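Local coordinates for uric acid degradation bifunctional protein PucL (PDB 6A4M), which oxidises uric acid as a urate oxidase and, as a bifunctional enzyme, probably also decarboxylates a later intermediate of uric acid breakdown, at residues Q166-S171 with P193-L198; H268-V273 with K283-P288; D66-F71 with H93-T98. One frame throughout, in Å; residues are numbered along the deposited sequence.

Overall arrangement
Interactions 1 and 2 are neighbours, their centres 12 Å apart, whereas interaction 3 lies on the opposite side of the chain's centre, its own centre about 42 Å from that of interaction 1 and about 50 Å from that of interaction 2. Interaction 1 pairs two strands of the large antiparallel sheet, and interaction 2 is the small hairpin that follows the next strand, 258-267. The two touch directly: Phe-195 O lies 2.9 Å from His-268 N, a probable hydrogen bond, and the Tyr-197 and His-268 rings stack. Interaction 3 packs two consecutive helices, with nearest atoms about 28 Å from interaction 1. A glycerol, probably from the crystallisation liquor, sits about 4 Å from the Tyr-197 side chain.

Interaction 1 (Q166-S171 with P193-L198); sequences QLVKVS and PLFVYL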
loop_
_atom_site.group_PDB
_atom_site.type_symbol
_atom_site.label_atom_id
_atom_site.label_comp_id
_atom_site.label_asym_id
_atom_site.label_seq_id
_atom_site.Cartn_x
_atom_site.Cartn_y
_atom_site.Cartn_z
ATOM N N GLN A 166 -0.763 -11.245 -4.301
ATOM C CA GLN A 166 -1.069 -12.653 -4.560
ATOM C C GLN A 166 0.210 -13.425 -4.877
ATOM O O GLN A 166 0.770 -13.273 -5.963
ATOM C CB GLN A 166 -2.067 -12.763 -5.712
ATOM C CG GLN A 166 -3.347 -11.959 -5.495
ATOM C CD GLN A 166 -4.405 -12.205 -6.558
ATOM O OE1 GLN A 166 -4.237 -13.044 -7.440
ATOM N NE2 GLN A 166 -5.505 -11.471 -6.473
ATOM N N LEU A 167 0.659 -14.251 -3.927
ATOM C CA LEU A 167 1.952 -14.936 -4.010
ATOM C C LEU A 167 1.815 -16.449 -3.902
ATOM O O LEU A 167 1.229 -16.946 -2.944
ATOM C CB LEU A 167 2.872 -14.451 -2.889
ATOM C CG LEU A 167 3.206 -12.961 -2.876
ATOM C CD1 LEU A 167 4.042 -12.634 -1.646
ATOM C CD2 LEU A 167 3.932 -12.554 -4.150
ATOM N N VAL A 168 2.386 -17.164 -4.872
ATOM C CA VAL A 168 2.428 -18.631 -4.870
ATOM C C VAL A 168 3.880 -19.110 -4.757
ATOM O O VAL A 168 4.750 -18.640 -5.495
ATOM C CB VAL A 168 1.720 -19.248 -6.112
ATOM C CG1 VAL A 168 2.434 -18.920 -7.424
ATOM C CG2 VAL A 168 1.571 -20.758 -5.956
ATOM N N LYS A 169 4.136 -20.027 -3.823
ATOM C CA LYS A 169 5.461 -20.634 -3.662
ATOM C C LYS A 169 5.428 -22.114 -4.049
ATOM O O LYS A 169 4.734 -22.910 -3.410
ATOM C CB LYS A 169 5.962 -20.485 -2.224
ATOM C CG LYS A 169 7.386 -20.988 -2.029
ATOM C CD LYS A 169 7.903 -20.749 -0.624
ATOM C CE LYS A 169 9.382 -21.098 -0.543
ATOM N NZ LYS A 169 9.874 -21.175 0.857
ATOM N N VAL A 170 6.185 -22.468 -5.086
ATOM C CA VAL A 170 6.375 -23.872 -5.479
ATOM C C VAL A 170 7.400 -24.549 -4.561
ATOM O O VAL A 170 8.368 -23.914 -4.134
ATOM C CB VAL A 170 6.793 -24.021 -6.964
ATOM C CG1 VAL A 170 5.787 -23.319 -7.872
ATOM C CG2 VAL A 170 8.211 -23.509 -7.215
ATOM N N SER A 171 7.184 -25.833 -4.277
ATOM C CA SER A 171 7.964 -26.577 -3.272
ATOM C C SER A 171 9.479 -26.514 -3.476
ATOM O O SER A 171 10.220 -26.213 -2.537
ATOM C CB SER A 171 7.525 -28.046 -3.231
ATOM O OG SER A 171 7.806 -28.702 -4.457
ATOM N N PRO A 193 1.797 -26.486 -3.370
ATOM C CA PRO A 193 2.322 -25.115 -3.387
ATOM C C PRO A 193 1.378 -24.105 -2.735
ATOM O O PRO A 193 0.223 -23.986 -3.148
ATOM C CB PRO A 193 2.482 -24.822 -4.879
ATOM C CG PRO A 193 1.452 -25.665 -5.532
ATOM C CD PRO A 193 1.353 -26.913 -4.708
ATOM N N LEU A 194 1.881 -23.390 -1.730
ATOM C CA LEU A 194 1.070 -22.475 -0.924
ATOM C C LEU A 194 0.807 -21.176 -1.688
ATOM O O LEU A 194 1.751 -20.475 -2.052
ATOM C CB LEU A 194 1.779 -22.182 0.401
ATOM C CG LEU A 194 1.141 -21.207 1.393
ATOM C CD1 LEU A 194 -0.310 -21.564 1.687
ATOM C CD2 LEU A 194 1.961 -21.175 2.674
ATOM N N PHE A 195 -0.471 -20.876 -1.928
ATOM C CA PHE A 195 -0.896 -19.674 -2.651
ATOM C C PHE A 195 -1.684 -18.788 -1.689
ATOM O O PHE A 195 -2.802 -19.141 -1.299
ATOM C CB PHE A 195 -1.747 -20.074 -3.875
ATOM C CG PHE A 195 -2.099 -18.939 -4.826
ATOM C CD1 PHE A 195 -1.435 -17.706 -4.820
ATOM C CD2 PHE A 195 -3.087 -19.139 -5.790
ATOM C CE1 PHE A 195 -1.775 -16.703 -5.722
ATOM C CE2 PHE A 195 -3.427 -18.136 -6.693
ATOM C CZ PHE A 195 -2.771 -16.917 -6.658
ATOM N N VAL A 196 -1.090 -17.655 -1.299
ATOM C CA VAL A 196 -1.730 -16.711 -0.365
ATOM C C VAL A 196 -1.981 -15.335 -0.982
ATOM O O VAL A 196 -1.173 -14.838 -1.773
ATOM C CB VAL A 196 -0.942 -16.535 0.960
ATOM C CG1 VAL A 196 -0.796 -17.873 1.663
ATOM C CG2 VAL A 196 0.425 -15.886 0.745
ATOM N N TYR A 197 -3.127 -14.755 -0.624
ATOM C CA TYR A 197 -3.423 -13.342 -0.859
ATOM C C TYR A 197 -3.111 -12.625 0.451
ATOM O O TYR A 197 -3.512 -13.093 1.516
ATOM C CB TYR A 197 -4.902 -13.123 -1.186
ATOM C CG TYR A 197 -5.443 -13.680 -2.492
ATOM C CD1 TYR A 197 -4.709 -14.562 -3.301
ATOM C CD2 TYR A 197 -6.730 -13.339 -2.904
ATOM C CE1 TYR A 197 -5.244 -15.055 -4.488
ATOM C CE2 TYR A 197 -7.271 -13.832 -4.082
ATOM C CZ TYR A 197 -6.528 -14.687 -4.870
ATOM O OH TYR A 197 -7.074 -15.169 -6.038
ATOM N N LEU A 198 -2.414 -11.493 0.374
ATOM C CA LEU A 198 -2.010 -10.739 1.562
ATOM C C LEU A 198 -2.340 -9.261 1.430
ATOM O O LEU A 198 -1.910 -8.615 0.482
ATOM C CB LEU A 198 -0.504 -10.895 1.799
ATOM C CG LEU A 198 -0.017 -12.240 2.349
ATOM C CD1 LEU A 198 1.504 -12.306 2.306
ATOM C CD2 LEU A 198 -0.514 -12.474 3.768
#
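Gln-166 lies along Tyr-197, both side chains pointing the same way from a non-hydrogen-bonded antiparallel pair. Its CB is 4.0 Å from both Phe-195 CE1 and Tyr-197 CD1. CG, anti to the carbonyl carbon (chi1 -55°), makes a CH-pi contact over the Tyr-197 ring, 3.9 Å from the centroid. The chain then runs on extended, and CD reaches Tyr-197 CE1 at 3.6 Å. There the amide stacks on the same ring with the planes only 7° apart, OE1 near CE1 and NE2 near CZ, while NE2 hydrogen-bonds to Asp-164. Replacing Tyr-197 by an alanine would probably leave the Gln-166 amide without the flat surface it lies on, held then chiefly by its bond to Asp-164. On the same face, Phe-195 presents its CD1 to Val-168 CB at 3.7 Å, and its ring edge meets the backbone of Gln-166 and Leu-167. Leu-167 and Val-196 form the hydrogen-bonded pair between, bonded both ways, Leu-167 N to Val-196 O at 2.9 Å and nearly straight (172°). At this end of two inner strands of the uricase tunnelling fold (T-fold), the Tyr-197 ring lies between the Gln-166 amide and the His-268 ring, where dispersion and amide polarity probably both contribute.

Interaction 2 (H268-V273 with K283-P288); sequences HTWDTV and KVYTEP
Trp-270 and Tyr-285 cross at about a right angle, meeting at their bases, where Trp-270 CB is 3.7 Å from Tyr-285 CB. Chi1 (-57°, CG anti to the carbonyl carbon) and chi2 (-44°) of Trp-270 together set CE3, on the six-membered part of the indole, beside the root of the tyrosine ring. At the pyrrole part, CD1 has Pro-288 CD at 4.3 Å, near the indole plane. Thr-272 instead runs alongside Tyr-285 in the same direction, its OG1 3.5 Å from Tyr-285 CE2. Asp-271 crosses Pro-288 obliquely, OD2 approaching Pro-288 CA at 3.4 Å. At the far end Val-273 serves two neighbours: CG2 packs on Val-284 CG1 at 3.6 Å, while CG1 meets Thr-286 CG2 where those two side chains stand roughly perpendicular. In the backbone, Asp-271 and Thr-286 exchange two hydrogen bonds, the shorter from Thr-286 N to Asp-271 O at 2.8 Å, and Val-273 N bonds to Val-284 O. This two-stranded antiparallel beta hairpin projects beyond the end of strand 258-267. Through Trp-270 and Tyr-285 it meets the start of strand 194-204 and the residues just before it, the indole meeting Phe-195 with planes at about 60° and the tyrosine touching Arg-192 and Pro-193.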
loop_
_atom_site.group_PDB
_atom_site.type_symbol
_atom_site.label_atom_id
_atom_site.label_comp_id
_atom_site.label_asym_id
_atom_site.label_seq_id
_atom_site.Cartn_x
_atom_site.Cartn_y
_atom_site.Cartn_z
ATOM N N HIS A 268 -5.598 -19.667 -0.935
ATOM C CA HIS A 268 -6.207 -20.049 -2.215
ATOM C C HIS A 268 -5.381 -21.138 -2.901
ATOM O O HIS A 268 -5.214 -21.125 -4.126
ATOM C CB HIS A 268 -6.343 -18.821 -3.127
ATOM C CG HIS A 268 -7.301 -17.792 -2.615
ATOM N ND1 HIS A 268 -8.649 -17.829 -2.897
ATOM C CD2 HIS A 268 -7.107 -16.699 -1.841
ATOM C CE1 HIS A 268 -9.246 -16.803 -2.316
ATOM N NE2 HIS A 268 -8.332 -16.102 -1.669
ATOM N N THR A 269 -4.889 -22.091 -2.107
ATOM C CA THR A 269 -4.067 -23.197 -2.608
ATOM C C THR A 269 -4.879 -24.116 -3.535
ATOM O O THR A 269 -6.044 -24.410 -3.268
ATOM C CB THR A 269 -3.472 -24.010 -1.435
ATOM O OG1 THR A 269 -2.676 -23.143 -0.612
ATOM C CG2 THR A 269 -2.609 -25.169 -1.936
ATOM N N TRP A 270 -4.242 -24.556 -4.618
ATOM C CA TRP A 270 -4.908 -25.322 -5.679
ATOM C C TRP A 270 -5.150 -26.771 -5.283
ATOM O O TRP A 270 -4.529 -27.284 -4.349
ATOM C CB TRP A 270 -4.070 -25.302 -6.964
ATOM C CG TRP A 270 -3.778 -23.932 -7.482
ATOM C CD1 TRP A 270 -4.653 -22.885 -7.585
ATOM C CD2 TRP A 270 -2.522 -23.457 -7.977
ATOM N NE1 TRP A 270 -4.015 -21.786 -8.113
ATOM C CE2 TRP A 270 -2.707 -22.108 -8.362
ATOM C CE3 TRP A 270 -1.257 -24.041 -8.135
ATOM C CZ2 TRP A 270 -1.672 -21.330 -8.892
ATOM C CZ3 TRP A 270 -0.223 -23.263 -8.663
ATOM C CH2 TRP A 270 -0.441 -21.921 -9.036
ATOM N N ASP A 271 -6.056 -27.422 -6.008
ATOM C CA ASP A 271 -6.301 -28.857 -5.853
ATOM C C ASP A 271 -5.438 -29.639 -6.838
ATOM O O ASP A 271 -5.342 -29.267 -8.007
ATOM C CB ASP A 271 -7.780 -29.182 -6.085
ATOM C CG ASP A 271 -8.682 -28.648 -4.982
ATOM O OD1 ASP A 271 -8.195 -28.436 -3.852
ATOM O OD2 ASP A 271 -9.890 -28.459 -5.246
ATOM N N THR A 272 -4.816 -30.716 -6.357
ATOM C CA THR A 272 -4.008 -31.595 -7.203
ATOM C C THR A 272 -4.931 -32.473 -8.034
ATOM O O THR A 272 -5.921 -32.986 -7.519
ATOM C CB THR A 272 -3.083 -32.513 -6.376
ATOM O OG1 THR A 272 -2.393 -31.749 -5.382
ATOM C CG2 THR A 272 -2.056 -33.201 -7.271
ATOM N N VAL A 273 -4.608 -32.626 -9.316
ATOM C CA VAL A 273 -5.328 -33.549 -10.204
ATOM C C VAL A 273 -4.430 -34.698 -10.687
ATOM O O VAL A 273 -4.886 -35.836 -10.754
ATOM C CB VAL A 273 -6.020 -32.821 -11.389
ATOM C CG1 VAL A 273 -7.070 -31.850 -10.871
ATOM C CG2 VAL A 273 -5.032 -32.075 -12.272
ATOM N N LYS A 283 3.878 -31.456 -11.057
ATOM C CA LYS A 283 2.503 -31.940 -10.933
ATOM C C LYS A 283 1.561 -31.017 -11.705
ATOM O O LYS A 283 1.951 -29.915 -12.099
ATOM C CB LYS A 283 2.087 -31.965 -9.459
ATOM C CG LYS A 283 3.040 -32.734 -8.560
ATOM C CD LYS A 283 2.533 -32.854 -7.129
ATOM C CE LYS A 283 3.564 -33.538 -6.246
ATOM N NZ LYS A 283 3.322 -33.292 -4.800
ATOM N N VAL A 284 0.331 -31.479 -11.919
ATOM C CA VAL A 284 -0.739 -30.652 -12.482
ATOM C C VAL A 284 -1.787 -30.387 -11.404
ATOM O O VAL A 284 -2.162 -31.299 -10.660
ATOM C CB VAL A 284 -1.393 -31.308 -13.715
ATOM C CG1 VAL A 284 -2.533 -30.451 -14.257
ATOM C CG2 VAL A 284 -0.344 -31.535 -14.798
ATOM N N TYR A 285 -2.246 -29.135 -11.334
ATOM C CA TYR A 285 -3.261 -28.698 -10.374
ATOM C C TYR A 285 -4.401 -27.988 -11.092
ATOM O O TYR A 285 -4.290 -27.658 -12.273
ATOM C CB TYR A 285 -2.670 -27.731 -9.347
ATOM C CG TYR A 285 -1.420 -28.204 -8.656
ATOM C CD1 TYR A 285 -0.167 -27.978 -9.217
ATOM C CD2 TYR A 285 -1.482 -28.855 -7.425
ATOM C CE1 TYR A 285 0.990 -28.401 -8.584
ATOM C CE2 TYR A 285 -0.327 -29.282 -6.782
ATOM C CZ TYR A 285 0.902 -29.050 -7.366
ATOM O OH TYR A 285 2.050 -29.460 -6.742
ATOM N N THR A 286 -5.485 -27.733 -10.361
ATOM C CA THR A 286 -6.616 -26.968 -10.886
ATOM C C THR A 286 -7.225 -26.046 -9.830
ATOM O O THR A 286 -6.878 -26.106 -8.649
ATOM C CB THR A 286 -7.702 -27.891 -11.486
ATOM O OG1 THR A 286 -8.637 -27.104 -12.232
ATOM C CG2 THR A 286 -8.445 -28.681 -10.404
ATOM N N GLU A 287 -8.138 -25.191 -10.279
ATOM C CA GLU A 287 -8.770 -24.205 -9.413
ATOM C C GLU A 287 -9.688 -24.932 -8.423
ATOM O O GLU A 287 -10.448 -25.820 -8.829
ATOM C CB GLU A 287 -9.567 -23.193 -10.252
ATOM C CG GLU A 287 -9.886 -21.882 -9.541
ATOM C CD GLU A 287 -8.713 -20.917 -9.456
ATOM O OE1 GLU A 287 -7.557 -21.292 -9.747
ATOM O OE2 GLU A 287 -8.954 -19.753 -9.091
ATOM N N PRO A 288 -9.606 -24.579 -7.125
ATOM C CA PRO A 288 -10.470 -25.222 -6.140
ATOM C C PRO A 288 -11.878 -24.631 -6.123
ATOM O O PRO A 288 -12.184 -23.718 -6.895
ATOM C CB PRO A 288 -9.751 -24.933 -4.819
ATOM C CG PRO A 288 -9.114 -23.610 -5.040
ATOM C CD PRO A 288 -8.706 -23.596 -6.491
#

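Interaction 3 (D66-F71 with H93-T98); sequences DSMKNF and HRFLDT
Phe-71 holds its CG anti to the backbone N (chi1 -169°), directing the ring toward helix 84-98, while Phe-95, whose CB does not face helix 64-78, reaches that helix with the outer end of its ring. The two side chains slide past each other in opposite directions and stack face to face, offset, centroids 4.0 Å apart and planes at 27°. Phe-71 CD1 lies over the face of the Phe-95 ring toward its rim, and Phe-95 CE1 lies likewise over Phe-71. Met-68 adds its CG, 3.9 Å from Phe-95 CE1, the two side chains crossing at about a right angle. The contact joins two consecutive helices packed against the antiparallel sheet, consistent with the T-fold of the uricase family; their segment axes, at 132°, come no nearer than 12.1 Å, a spacing filled by the two phenylalanines. Farther along Phe-71, CZ touches Arg-94 CB at 3.7 Å and CE2 approaches Thr-98 OG1 at 3.6 Å. Thr-98 OG1 donates to Arg-94 O at 2.7 Å, which probably holds it beside the ring. The Arg-94 guanidinium turns away to a salt bridge with Asp-97. Phe-95 also touches Cys-43 and Ile-105 of the sheet, and Phe-71 stacks with His-75.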
loop_
_atom_site.group_PDB
_atom_site.type_symbol
_atom_site.label_atom_id
_atom_site.label_comp_id
_atom_site.label_asym_id
_atom_site.label_seq_id
_atom_site.Cartn_x
_atom_site.Cartn_y
_atom_site.Cartn_z
ATOM N N ASP A 66 -20.396 17.799 -4.576
ATOM C CA ASP A 66 -19.689 18.222 -5.793
ATOM C C ASP A 66 -18.544 19.183 -5.453
ATOM O O ASP A 66 -17.504 19.168 -6.117
ATOM C CB ASP A 66 -20.643 18.876 -6.808
ATOM C CG ASP A 66 -20.579 18.217 -8.169
ATOM O OD1 ASP A 66 -20.957 17.030 -8.255
ATOM O OD2 ASP A 66 -20.160 18.876 -9.146
ATOM N N SER A 67 -18.748 20.017 -4.430
ATOM C CA SER A 67 -17.689 20.881 -3.904
ATOM C C SER A 67 -16.539 20.055 -3.333
ATOM O O SER A 67 -15.378 20.369 -3.580
ATOM C CB SER A 67 -18.231 21.826 -2.828
ATOM O OG SER A 67 -19.342 22.560 -3.314
ATOM N N MET A 68 -16.876 19.005 -2.581
ATOM C CA MET A 68 -15.888 18.047 -2.058
ATOM C C MET A 68 -15.014 17.433 -3.154
ATOM O O MET A 68 -13.796 17.329 -2.992
ATOM C CB MET A 68 -16.579 16.916 -1.292
ATOM C CG MET A 68 -16.885 17.226 0.156
ATOM S SD MET A 68 -17.642 15.789 0.935
ATOM C CE MET A 68 -19.261 16.435 1.338
ATOM N N LYS A 69 -15.652 17.017 -4.249
ATOM C CA LYS A 69 -14.952 16.460 -5.412
ATOM C C LYS A 69 -13.972 17.480 -5.978
ATOM O O LYS A 69 -12.791 17.175 -6.158
ATOM C CB LYS A 69 -15.957 16.021 -6.491
ATOM C CG LYS A 69 -15.352 15.631 -7.840
ATOM C CD LYS A 69 -16.431 15.366 -8.878
ATOM C CE LYS A 69 -16.998 16.644 -9.480
ATOM N NZ LYS A 69 -16.097 17.248 -10.499
ATOM N N ASN A 70 -14.472 18.684 -6.246
ATOM C CA ASN A 70 -13.646 19.766 -6.799
ATOM C C ASN A 70 -12.529 20.190 -5.839
ATOM O O ASN A 70 -11.416 20.471 -6.275
ATOM C CB ASN A 70 -14.510 20.973 -7.192
ATOM C CG ASN A 70 -15.480 20.663 -8.325
ATOM O OD1 ASN A 70 -15.271 19.736 -9.105
ATOM N ND2 ASN A 70 -16.547 21.440 -8.416
ATOM N N PHE A 71 -12.838 20.210 -4.541
ATOM C CA PHE A 71 -11.868 20.521 -3.484
ATOM C C PHE A 71 -10.698 19.536 -3.493
ATOM O O PHE A 71 -9.540 19.944 -3.443
ATOM C CB PHE A 71 -12.563 20.495 -2.118
ATOM C CG PHE A 71 -11.736 21.044 -0.988
ATOM C CD1 PHE A 71 -10.842 20.230 -0.294
ATOM C CD2 PHE A 71 -11.878 22.366 -0.587
ATOM C CE1 PHE A 71 -10.093 20.733 0.759
ATOM C CE2 PHE A 71 -11.135 22.871 0.469
ATOM C CZ PHE A 71 -10.241 22.055 1.143
ATOM N N HIS A 93 -6.564 18.502 6.673
ATOM C CA HIS A 93 -6.341 19.792 7.346
ATOM C C HIS A 93 -7.097 20.944 6.679
ATOM O O HIS A 93 -7.777 21.718 7.360
ATOM C CB HIS A 93 -4.842 20.128 7.416
ATOM C CG HIS A 93 -4.162 19.595 8.638
ATOM N ND1 HIS A 93 -3.739 20.408 9.667
ATOM C CD2 HIS A 93 -3.843 18.330 9.004
ATOM C CE1 HIS A 93 -3.184 19.669 10.610
ATOM N NE2 HIS A 93 -3.235 18.405 10.235
ATOM N N ARG A 94 -6.985 21.038 5.355
ATOM C CA ARG A 94 -7.625 22.118 4.600
ATOM C C ARG A 94 -9.155 22.043 4.602
ATOM O O ARG A 94 -9.809 23.085 4.567
ATOM C CB ARG A 94 -7.091 22.182 3.156
ATOM C CG ARG A 94 -5.587 22.448 3.010
ATOM C CD ARG A 94 -5.056 23.531 3.940
ATOM N NE ARG A 94 -5.807 24.777 3.779
ATOM C CZ ARG A 94 -5.932 25.741 4.695
ATOM N NH1 ARG A 94 -5.348 25.654 5.891
ATOM N NH2 ARG A 94 -6.652 26.821 4.401
ATOM N N PHE A 95 -9.714 20.831 4.640
ATOM C CA PHE A 95 -11.171 20.647 4.802
ATOM C C PHE A 95 -11.653 21.175 6.157
ATOM O O PHE A 95 -12.627 21.920 6.226
ATOM C CB PHE A 95 -11.586 19.169 4.664
ATOM C CG PHE A 95 -12.103 18.791 3.300
ATOM C CD1 PHE A 95 -13.219 19.428 2.762
ATOM C CD2 PHE A 95 -11.509 17.761 2.571
ATOM C CE1 PHE A 95 -13.710 19.072 1.514
ATOM C CE2 PHE A 95 -11.997 17.398 1.322
ATOM C CZ PHE A 95 -13.099 18.054 0.794
ATOM N N LEU A 96 -10.970 20.772 7.225
ATOM C CA LEU A 96 -11.325 21.205 8.580
ATOM C C LEU A 96 -11.107 22.708 8.795
ATOM O O LEU A 96 -11.914 23.357 9.461
ATOM C CB LEU A 96 -10.547 20.397 9.625
ATOM C CG LEU A 96 -10.892 18.903 9.693
ATOM C CD1 LEU A 96 -9.822 18.130 10.450
ATOM C CD2 LEU A 96 -12.261 18.676 10.324
ATOM N N ASP A 97 -10.034 23.257 8.222
ATOM C CA ASP A 97 -9.730 24.688 8.349
ATOM C C ASP A 97 -10.656 25.617 7.550
ATOM O O ASP A 97 -10.817 26.777 7.934
ATOM C CB ASP A 97 -8.268 24.973 7.970
ATOM C CG ASP A 97 -7.271 24.459 9.006
ATOM O OD1 ASP A 97 -7.658 24.190 10.162
ATOM O OD2 ASP A 97 -6.077 24.340 8.660
ATOM N N THR A 98 -11.252 25.130 6.456
ATOM C CA THR A 98 -12.127 25.966 5.602
ATOM C C THR A 98 -13.642 25.702 5.720
ATOM O O THR A 98 -14.434 26.492 5.204
ATOM C CB THR A 98 -11.710 25.893 4.115
ATOM O OG1 THR A 98 -11.846 24.553 3.627
ATOM C CG2 THR A 98 -10.268 26.362 3.940
#